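Local coordinates for decapping nuclease RAI1 (Scheffersomyces stipitis, PDB 5BTO), which removes NAD caps from the 5' ends of RNAs as a divalent-metal-dependent nuclease and stabilises and stimulates the exoribonuclease RAT1, at residues I111-G116 / L143-D148; P131-V136 / A359-F364. All coordinates share one frame; numbering follows the deposited sequence.

Interaction 1 of 2, residues I111-G116 / L143-D148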
ATOM      1  N   ILE A 111      13.210  -7.843 -16.828  1.00 15.68           N
ATOM      2  CA  ILE A 111      11.919  -8.511 -16.957  1.00 14.51           C
ATOM      3  C   ILE A 111      11.569  -8.734 -18.428  1.00 14.00           C
ATOM      4  O   ILE A 111      11.785  -7.857 -19.255  1.00 15.51           O
ATOM      5  CB  ILE A 111      10.788  -7.669 -16.309  1.00 15.63           C
ATOM      6  CG1 ILE A 111      11.013  -7.498 -14.804  1.00 15.80           C
ATOM      7  CG2 ILE A 111       9.415  -8.303 -16.569  1.00 17.33           C
ATOM      8  CD1 ILE A 111      10.110  -6.421 -14.199  1.00 17.18           C
ATOM      9  N   ILE A 112      11.030  -9.909 -18.736  1.00 14.41           N
ATOM     10  CA  ILE A 112      10.623 -10.256 -20.101  1.00 15.20           C
ATOM     11  C   ILE A 112       9.152 -10.666 -20.052  1.00 15.36           C
ATOM     12  O   ILE A 112       8.797 -11.594 -19.333  1.00 15.70           O
ATOM     13  CB  ILE A 112      11.484 -11.422 -20.645  1.00 16.80           C
ATOM     14  CG1 ILE A 112      12.927 -10.951 -20.856  1.00 17.35           C
ATOM     15  CG2 ILE A 112      10.883 -12.005 -21.946  1.00 17.65           C
ATOM     16  CD1 ILE A 112      13.946 -12.081 -20.997  1.00 22.29           C
ATOM     17  N   THR A 113       8.287  -9.970 -20.793  1.00 13.47           N
ATOM     18  CA  THR A 113       6.864 -10.242 -20.680  1.00 12.84           C
ATOM     19  C   THR A 113       6.085  -9.661 -21.846  1.00 12.82           C
ATOM     20  O   THR A 113       6.678  -9.180 -22.818  1.00 14.59           O
ATOM     21  CB  THR A 113       6.317  -9.687 -19.338  1.00 14.66           C
ATOM     22  OG1 THR A 113       4.988 -10.170 -19.097  1.00 16.17           O
ATOM     23  CG2 THR A 113       6.333  -8.167 -19.334  1.00 14.56           C
ATOM     24  N   TYR A 114       4.762  -9.731 -21.756  1.00 14.32           N
ATOM     25  CA  TYR A 114       3.873  -9.185 -22.782  1.00 13.12           C
ATOM     26  C   TYR A 114       3.230  -7.870 -22.334  1.00 13.21           C
ATOM     27  O   TYR A 114       2.851  -7.695 -21.173  1.00 13.91           O
ATOM     28  CB  TYR A 114       2.767 -10.189 -23.128  1.00 14.51           C
ATOM     29  CG  TYR A 114       3.153 -11.223 -24.159  1.00 16.79           C
ATOM     30  CD1 TYR A 114       3.099 -10.931 -25.517  1.00 17.23           C
ATOM     31  CD2 TYR A 114       3.551 -12.493 -23.783  1.00 20.79           C
ATOM     32  CE1 TYR A 114       3.458 -11.869 -26.461  1.00 19.90           C
ATOM     33  CE2 TYR A 114       3.912 -13.444 -24.729  1.00 20.19           C
ATOM     34  CZ  TYR A 114       3.857 -13.127 -26.067  1.00 20.69           C
ATOM     35  OH  TYR A 114       4.213 -14.061 -27.021  1.00 22.16           O
ATOM     36  N   ARG A 115       3.050  -6.962 -23.291  1.00 14.28           N
ATOM     37  CA  ARG A 115       2.449  -5.663 -23.029  1.00 17.34           C
ATOM     38  C   ARG A 115       1.088  -5.765 -22.374  1.00 16.00           C
ATOM     39  O   ARG A 115       0.773  -4.981 -21.491  1.00 16.94           O
ATOM     40  CB  ARG A 115       2.291  -4.874 -24.339  1.00 22.91           C
ATOM     41  CG  ARG A 115       1.286  -3.720 -24.238  1.00 30.01           C
ATOM     42  CD  ARG A 115       0.815  -3.200 -25.592  1.00 37.86           C
ATOM     43  NE  ARG A 115      -0.114  -4.091 -26.283  1.00 38.39           N
ATOM     44  CZ  ARG A 115      -0.179  -4.206 -27.606  1.00 40.48           C
ATOM     45  NH1 ARG A 115       0.637  -3.494 -28.374  1.00 40.85           N
ATOM     46  NH2 ARG A 115      -1.051  -5.035 -28.163  1.00 42.28           N
ATOM     47  N   GLY A 116       0.274  -6.718 -22.827  1.00 14.64           N
ATOM     48  CA  GLY A 116      -1.086  -6.835 -22.332  1.00 15.94           C
ATOM     49  C   GLY A 116      -1.114  -7.136 -20.842  1.00 15.11           C
ATOM     50  O   GLY A 116      -2.006  -6.688 -20.127  1.00 15.54           O
ATOM     51  N   LEU A 143      13.518 -11.937 -14.777  1.00 17.66           N
ATOM     52  CA  LEU A 143      12.170 -12.402 -14.459  1.00 17.53           C
ATOM     53  C   LEU A 143      11.342 -12.586 -15.724  1.00 17.72           C
ATOM     54  O   LEU A 143      11.284 -11.700 -16.567  1.00 19.12           O
ATOM     55  CB  LEU A 143      11.443 -11.427 -13.527  1.00 18.02           C
ATOM     56  CG  LEU A 143      12.036 -11.190 -12.142  1.00 17.82           C
ATOM     57  CD1 LEU A 143      11.043 -10.379 -11.288  1.00 20.26           C
ATOM     58  CD2 LEU A 143      12.389 -12.525 -11.466  1.00 19.89           C
ATOM     59  N   PHE A 144      10.710 -13.745 -15.846  1.00 15.26           N
ATOM     60  CA  PHE A 144       9.816 -14.035 -16.963  1.00 16.28           C
ATOM     61  C   PHE A 144       8.391 -14.052 -16.439  1.00 15.47           C
ATOM     62  O   PHE A 144       8.104 -14.711 -15.433  1.00 16.41           O
ATOM     63  CB  PHE A 144      10.189 -15.382 -17.603  1.00 15.85           C
ATOM     64  CG  PHE A 144      11.568 -15.401 -18.201  1.00 17.03           C
ATOM     65  CD1 PHE A 144      12.691 -15.520 -17.390  1.00 17.16           C
ATOM     66  CD2 PHE A 144      11.743 -15.299 -19.569  1.00 17.71           C
ATOM     67  CE1 PHE A 144      13.967 -15.530 -17.931  1.00 17.22           C
ATOM     68  CE2 PHE A 144      13.016 -15.309 -20.123  1.00 19.35           C
ATOM     69  CZ  PHE A 144      14.128 -15.418 -19.306  1.00 18.77           C
ATOM     70  N   ILE A 145       7.505 -13.291 -17.083  1.00 13.25           N
ATOM     71  CA  ILE A 145       6.136 -13.133 -16.582  1.00 14.27           C
ATOM     72  C   ILE A 145       5.125 -13.469 -17.667  1.00 16.86           C
ATOM     73  O   ILE A 145       5.185 -12.905 -18.769  1.00 16.76           O
ATOM     74  CB  ILE A 145       5.887 -11.688 -16.102  1.00 14.74           C
ATOM     75  CG1 ILE A 145       6.922 -11.305 -15.030  1.00 16.24           C
ATOM     76  CG2 ILE A 145       4.447 -11.523 -15.567  1.00 14.92           C
ATOM     77  CD1 ILE A 145       6.754  -9.907 -14.461  1.00 17.32           C
ATOM     78  N   ASN A 146       4.210 -14.391 -17.374  1.00 17.58           N
ATOM     79  CA  ASN A 146       3.109 -14.683 -18.293  1.00 18.54           C
ATOM     80  C   ASN A 146       1.821 -14.926 -17.538  1.00 18.36           C
ATOM     81  O   ASN A 146       1.834 -15.146 -16.329  1.00 18.22           O
ATOM     82  CB  ASN A 146       3.398 -15.901 -19.182  1.00 19.98           C
ATOM     83  CG  ASN A 146       2.485 -15.947 -20.418  1.00 24.97           C
ATOM     84  OD1 ASN A 146       1.864 -14.946 -20.785  1.00 30.07           O
ATOM     85  ND2 ASN A 146       2.400 -17.102 -21.054  1.00 27.97           N
ATOM     86  N   SER A 147       0.704 -14.896 -18.251  1.00 17.75           N
ATOM     87  CA  SER A 147      -0.552 -15.358 -17.678  1.00 20.73           C
ATOM     88  C   SER A 147      -0.487 -16.868 -17.484  1.00 21.52           C
ATOM     89  O   SER A 147       0.348 -17.555 -18.085  1.00 22.04           O
ATOM     90  CB  SER A 147      -1.716 -15.013 -18.606  1.00 24.24           C
ATOM     91  OG  SER A 147      -1.459 -15.465 -19.929  1.00 28.24           O
ATOM     92  N   ASP A 148      -1.374 -17.390 -16.645  1.00 23.27           N
ATOM     93  CA  ASP A 148      -1.423 -18.823 -16.414  1.00 25.30           C
ATOM     94  C   ASP A 148      -2.437 -19.497 -17.338  1.00 28.76           C
ATOM     95  O   ASP A 148      -3.616 -19.141 -17.352  1.00 28.96           O
ATOM     96  CB  ASP A 148      -1.758 -19.110 -14.955  1.00 25.96           C
ATOM     97  CG  ASP A 148      -1.696 -20.588 -14.627  1.00 27.70           C
ATOM     98  OD1 ASP A 148      -0.581 -21.123 -14.461  1.00 27.91           O
ATOM     99  OD2 ASP A 148      -2.766 -21.215 -14.527  1.00 29.47           O
TER
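Strands 111-114 and 143-147 run parallel at 14° to each other, 4.8 Å apart at their closest, and pair Ile111 with Leu143 and Ile112 with Phe144. Ile112 bonds to the residues on either side of Phe144, through two nearly axial backbone bonds: Ile112 N gives its hydrogen to Leu143 O at 2.8 Å, and Ile145 N to Ile112 O at 3.1 Å. A third bond comes from a side chain. Thr113 OG1, anti to its own backbone N (chi1 -169°), reaches Ile145 O at 2.8 Å from above the carbonyl plane, so the hydroxyl continues the pairing where the strands begin to part. The same torsion lays OG1 against Ile145 CB.

On the face of Ile111, Leu143 and Ile145, Ile111 and Leu143 lie side by side, while Ile145 crosses Ile111 obliquely and sets its CD1 3.8 Å from Ile111 CG2. On the other face Ile112 runs alongside Phe144, pointing the same way; its extended chain brings CD1 to 3.5 Å from Phe144 CE2, a tight meeting oblique to the ring. Leu94 and Leu91 of helix 87-101 cover this pair. Further along, Tyr114 CD2 comes within 4.2 Å of Asn146 OD1, but the polar ends are held elsewhere, Tyr114 OH by Asp86 O and Asn146 ND2 by Ser85 O.

Strand 228-235 pairs with the other edge of 111-114, making it an interior strand of the large mixed sheet. The last residue of strand 111-114, Tyr114, is the N-cap of helix 115-123, and this strand-to-helix junction, Tyr114-Arg115-Gly116, binds substrate in the RAI1 nuclease.

Interaction 2 of 2, residues P131-V136 / A359-F364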
ATOM      1  N   PRO A 131     -10.015  -9.442 -12.234  1.00 21.84           N
ATOM      2  CA  PRO A 131      -8.933 -10.233 -11.635  1.00 20.89           C
ATOM      3  C   PRO A 131      -7.654 -10.188 -12.460  1.00 20.24           C
ATOM      4  O   PRO A 131      -7.697  -9.972 -13.675  1.00 21.96           O
ATOM      5  CB  PRO A 131      -9.496 -11.657 -11.637  1.00 23.82           C
ATOM      6  CG  PRO A 131     -10.506 -11.659 -12.752  1.00 24.86           C
ATOM      7  CD  PRO A 131     -11.116 -10.285 -12.728  1.00 23.68           C
ATOM      8  N   VAL A 132      -6.522 -10.368 -11.789  1.00 16.84           N
ATOM      9  CA  VAL A 132      -5.232 -10.504 -12.454  1.00 17.36           C
ATOM     10  C   VAL A 132      -4.520 -11.709 -11.866  1.00 17.81           C
ATOM     11  O   VAL A 132      -4.463 -11.874 -10.645  1.00 19.29           O
ATOM     12  CB  VAL A 132      -4.342  -9.258 -12.264  1.00 18.77           C
ATOM     13  CG1 VAL A 132      -2.988  -9.450 -12.953  1.00 20.23           C
ATOM     14  CG2 VAL A 132      -5.031  -8.017 -12.807  1.00 19.16           C
ATOM     15  N   ASP A 133      -3.992 -12.570 -12.727  1.00 17.27           N
ATOM     16  CA  ASP A 133      -3.176 -13.691 -12.262  1.00 18.15           C
ATOM     17  C   ASP A 133      -1.982 -13.885 -13.185  1.00 18.19           C
ATOM     18  O   ASP A 133      -2.146 -14.153 -14.377  1.00 21.48           O
ATOM     19  CB  ASP A 133      -4.002 -14.973 -12.165  1.00 20.57           C
ATOM     20  CG  ASP A 133      -4.978 -14.943 -11.007  1.00 22.45           C
ATOM     21  OD1 ASP A 133      -4.557 -15.212  -9.857  1.00 24.46           O
ATOM     22  OD2 ASP A 133      -6.166 -14.645 -11.242  1.00 24.20           O
ATOM     23  N   LEU A 134      -0.784 -13.724 -12.635  1.00 15.84           N
ATOM     24  CA  LEU A 134       0.433 -13.844 -13.426  1.00 14.93           C
ATOM     25  C   LEU A 134       1.403 -14.822 -12.802  1.00 15.47           C
ATOM     26  O   LEU A 134       1.542 -14.877 -11.580  1.00 18.51           O
ATOM     27  CB  LEU A 134       1.118 -12.490 -13.556  1.00 15.88           C
ATOM     28  CG  LEU A 134       0.278 -11.319 -14.076  1.00 15.47           C
ATOM     29  CD1 LEU A 134       1.043 -10.020 -13.897  1.00 16.12           C
ATOM     30  CD2 LEU A 134      -0.095 -11.546 -15.545  1.00 16.91           C
ATOM     31  N   ASN A 135       2.071 -15.603 -13.644  1.00 15.75           N
ATOM     32  CA  ASN A 135       3.158 -16.464 -13.187  1.00 15.96           C
ATOM     33  C   ASN A 135       4.468 -15.724 -13.398  1.00 18.06           C
ATOM     34  O   ASN A 135       4.657 -15.077 -14.429  1.00 18.79           O
ATOM     35  CB  ASN A 135       3.183 -17.776 -13.963  1.00 18.44           C
ATOM     36  CG  ASN A 135       1.995 -18.656 -13.662  1.00 19.99           C
ATOM     37  OD1 ASN A 135       1.454 -18.628 -12.557  1.00 21.69           O
ATOM     38  ND2 ASN A 135       1.583 -19.451 -14.641  1.00 20.90           N
ATOM     39  N   VAL A 136       5.364 -15.802 -12.421  1.00 17.33           N
ATOM     40  CA  VAL A 136       6.638 -15.114 -12.504  1.00 18.40           C
ATOM     41  C   VAL A 136       7.736 -16.062 -12.085  1.00 19.83           C
ATOM     42  O   VAL A 136       7.612 -16.763 -11.086  1.00 20.64           O
ATOM     43  CB  VAL A 136       6.692 -13.890 -11.571  1.00 17.52           C
ATOM     44  CG1 VAL A 136       8.001 -13.145 -11.759  1.00 21.16           C
ATOM     45  CG2 VAL A 136       5.496 -12.978 -11.800  1.00 18.41           C
ATOM     46  N   ALA A 359       9.113 -20.581  -8.200  1.00 20.45           N
ATOM     47  CA  ALA A 359       8.265 -19.798  -9.098  1.00 18.70           C
ATOM     48  C   ALA A 359       7.220 -19.088  -8.248  1.00 17.81           C
ATOM     49  O   ALA A 359       6.930 -19.524  -7.126  1.00 19.59           O
ATOM     50  CB  ALA A 359       7.595 -20.694 -10.109  1.00 20.03           C
ATOM     51  N   TYR A 360       6.646 -18.016  -8.784  1.00 18.67           N
ATOM     52  CA  TYR A 360       5.722 -17.178  -8.021  1.00 17.92           C
ATOM     53  C   TYR A 360       4.416 -16.893  -8.776  1.00 19.89           C
ATOM     54  O   TYR A 360       4.363 -16.937 -10.015  1.00 20.31           O
ATOM     55  CB  TYR A 360       6.407 -15.855  -7.623  1.00 18.03           C
ATOM     56  CG  TYR A 360       7.537 -16.045  -6.637  1.00 17.20           C
ATOM     57  CD1 TYR A 360       8.823 -16.390  -7.060  1.00 20.73           C
ATOM     58  CD2 TYR A 360       7.315 -15.906  -5.271  1.00 19.03           C
ATOM     59  CE1 TYR A 360       9.856 -16.596  -6.127  1.00 22.88           C
ATOM     60  CE2 TYR A 360       8.330 -16.100  -4.354  1.00 21.71           C
ATOM     61  CZ  TYR A 360       9.598 -16.435  -4.783  1.00 24.80           C
ATOM     62  OH  TYR A 360      10.587 -16.635  -3.833  1.00 26.59           O
ATOM     63  N   ARG A 361       3.362 -16.630  -8.006  1.00 18.09           N
ATOM     64  CA  ARG A 361       2.067 -16.213  -8.533  1.00 18.18           C
ATOM     65  C   ARG A 361       1.757 -14.815  -8.020  1.00 16.39           C
ATOM     66  O   ARG A 361       1.721 -14.579  -6.811  1.00 17.95           O
ATOM     67  CB  ARG A 361       0.972 -17.193  -8.095  1.00 20.65           C
ATOM     68  CG  ARG A 361      -0.466 -16.708  -8.294  1.00 20.81           C
ATOM     69  CD  ARG A 361      -0.837 -16.588  -9.785  1.00 21.59           C
ATOM     70  NE  ARG A 361      -0.474 -17.787 -10.543  1.00 24.96           N
ATOM     71  CZ  ARG A 361      -1.062 -18.973 -10.415  1.00 25.63           C
ATOM     72  NH1 ARG A 361      -2.051 -19.145  -9.547  1.00 25.48           N
ATOM     73  NH2 ARG A 361      -0.651 -20.001 -11.148  1.00 26.57           N
ATOM     74  N   VAL A 362       1.564 -13.881  -8.950  1.00 15.97           N
ATOM     75  CA  VAL A 362       1.112 -12.535  -8.619  1.00 16.62           C
ATOM     76  C   VAL A 362      -0.382 -12.506  -8.889  1.00 17.45           C
ATOM     77  O   VAL A 362      -0.826 -12.865  -9.979  1.00 19.17           O
ATOM     78  CB  VAL A 362       1.815 -11.464  -9.491  1.00 18.34           C
ATOM     79  CG1 VAL A 362       1.239 -10.073  -9.214  1.00 20.98           C
ATOM     80  CG2 VAL A 362       3.311 -11.479  -9.250  1.00 19.51           C
ATOM     81  N   SER A 363      -1.169 -12.102  -7.894  1.00 15.72           N
ATOM     82  CA  SER A 363      -2.615 -12.163  -8.044  1.00 18.12           C
ATOM     83  C   SER A 363      -3.299 -10.932  -7.477  1.00 17.03           C
ATOM     84  O   SER A 363      -2.982 -10.473  -6.374  1.00 20.06           O
ATOM     85  CB  SER A 363      -3.168 -13.418  -7.349  1.00 21.41           C
ATOM     86  OG  SER A 363      -4.575 -13.508  -7.502  1.00 25.96           O
ATOM     87  N   PHE A 364      -4.245 -10.399  -8.235  1.00 16.65           N
ATOM     88  CA  PHE A 364      -5.181  -9.439  -7.683  1.00 17.05           C
ATOM     89  C   PHE A 364      -6.552 -10.081  -7.602  1.00 19.26           C
ATOM     90  O   PHE A 364      -7.086 -10.560  -8.606  1.00 21.46           O
ATOM     91  CB  PHE A 364      -5.255  -8.153  -8.513  1.00 16.82           C
ATOM     92  CG  PHE A 364      -6.357  -7.227  -8.063  1.00 17.24           C
ATOM     93  CD1 PHE A 364      -6.246  -6.538  -6.871  1.00 16.98           C
ATOM     94  CD2 PHE A 364      -7.500  -7.051  -8.829  1.00 18.62           C
ATOM     95  CE1 PHE A 364      -7.266  -5.695  -6.439  1.00 17.32           C
ATOM     96  CE2 PHE A 364      -8.512  -6.210  -8.412  1.00 18.53           C
ATOM     97  CZ  PHE A 364      -8.400  -5.525  -7.219  1.00 18.70           C
TER
HETATM   98  O   HOH W   1      -7.319 -13.308  -9.083  1.00 27.76           O
HETATM   99  O   HOH W   2      -3.869 -17.190  -8.185  1.00 38.72           O
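The guanidinium of Arg361 meets its partners at its edge: Asn135 OD1 and Leu134 O both lie near its plane, and the amide plane of Asn135 is turned 36° from it. The Tyr360 ring likewise has Val136 O at its edge. These groups decorate an antiparallel pair within the large mixed sheet, strands 132-136 and 359-364 running at 173° with axes 4.6 Å apart at their closest. Val132-Phe364, Leu134-Val362 and Val136-Tyr360 are hydrogen-bonded pairs; Asp133-Ser363 and Asn135-Arg361 are the non-hydrogen-bonded pairs between them.

Arg361 starts anti to its backbone N (chi1 166°), then bends at chi2 and chi3, folding back over the neighbouring strand so that CD rests 3.4 Å from Leu134 O. NE and NH2 then grip one atom side-on, each 2.9 Å from Asn135 OD1, with the NH2 bond on a lone pair. Asn135 ND2 is hydrogen-bonded to Asp148 OD1, a carboxylate oxygen that also makes a weak, long ion pair with Arg361. An alanine in place of Arg361 would remove both donors to Asn135 OD1 and would probably leave the amide less firmly fixed in rotation.

The opposite face is mostly apolar: Val132, Leu134, Val136, Tyr360, Val362 and Phe364 project there, and Val136 CG2 crosses to 3.7 Å from Val362 CG2. Back on the polar face, Asp133 OD2 forms a salt bridge with Arg155 of helix 149-166, and one water links OD2 to Phe364 O. A second water joins Asp133 OD1 to Arg361 NH1. Ser363 OG, anti to its backbone N, donates to that same Asp133 OD1 at 2.9 Å, meeting it from above the carboxylate plane.

Interactions 1 and 2 lie 10 Å apart, centre to centre, in one mixed sheet, where strands 132-139 and 142-147 are antiparallel neighbours that follow each other in the chain. Asn135 is the main joint: its N lies 2.7 Å from Asn146 O, and its ND2 2.7 Å from Asp148 OD1, both probable hydrogen bonds. On the apolar side, Ile145 CG1 packs 3.9 Å from Val136 CG1. Interaction 1 carries the substrate-binding Tyr114, whose side chain is about 8 Å from that of substrate-binding Glu235; the side chain of Leu134 in interaction 2 is also about 8 Å from that of Tyr114. Strand 359-364, beyond 132-139 in the strand order, lies farther across the sheet from this site.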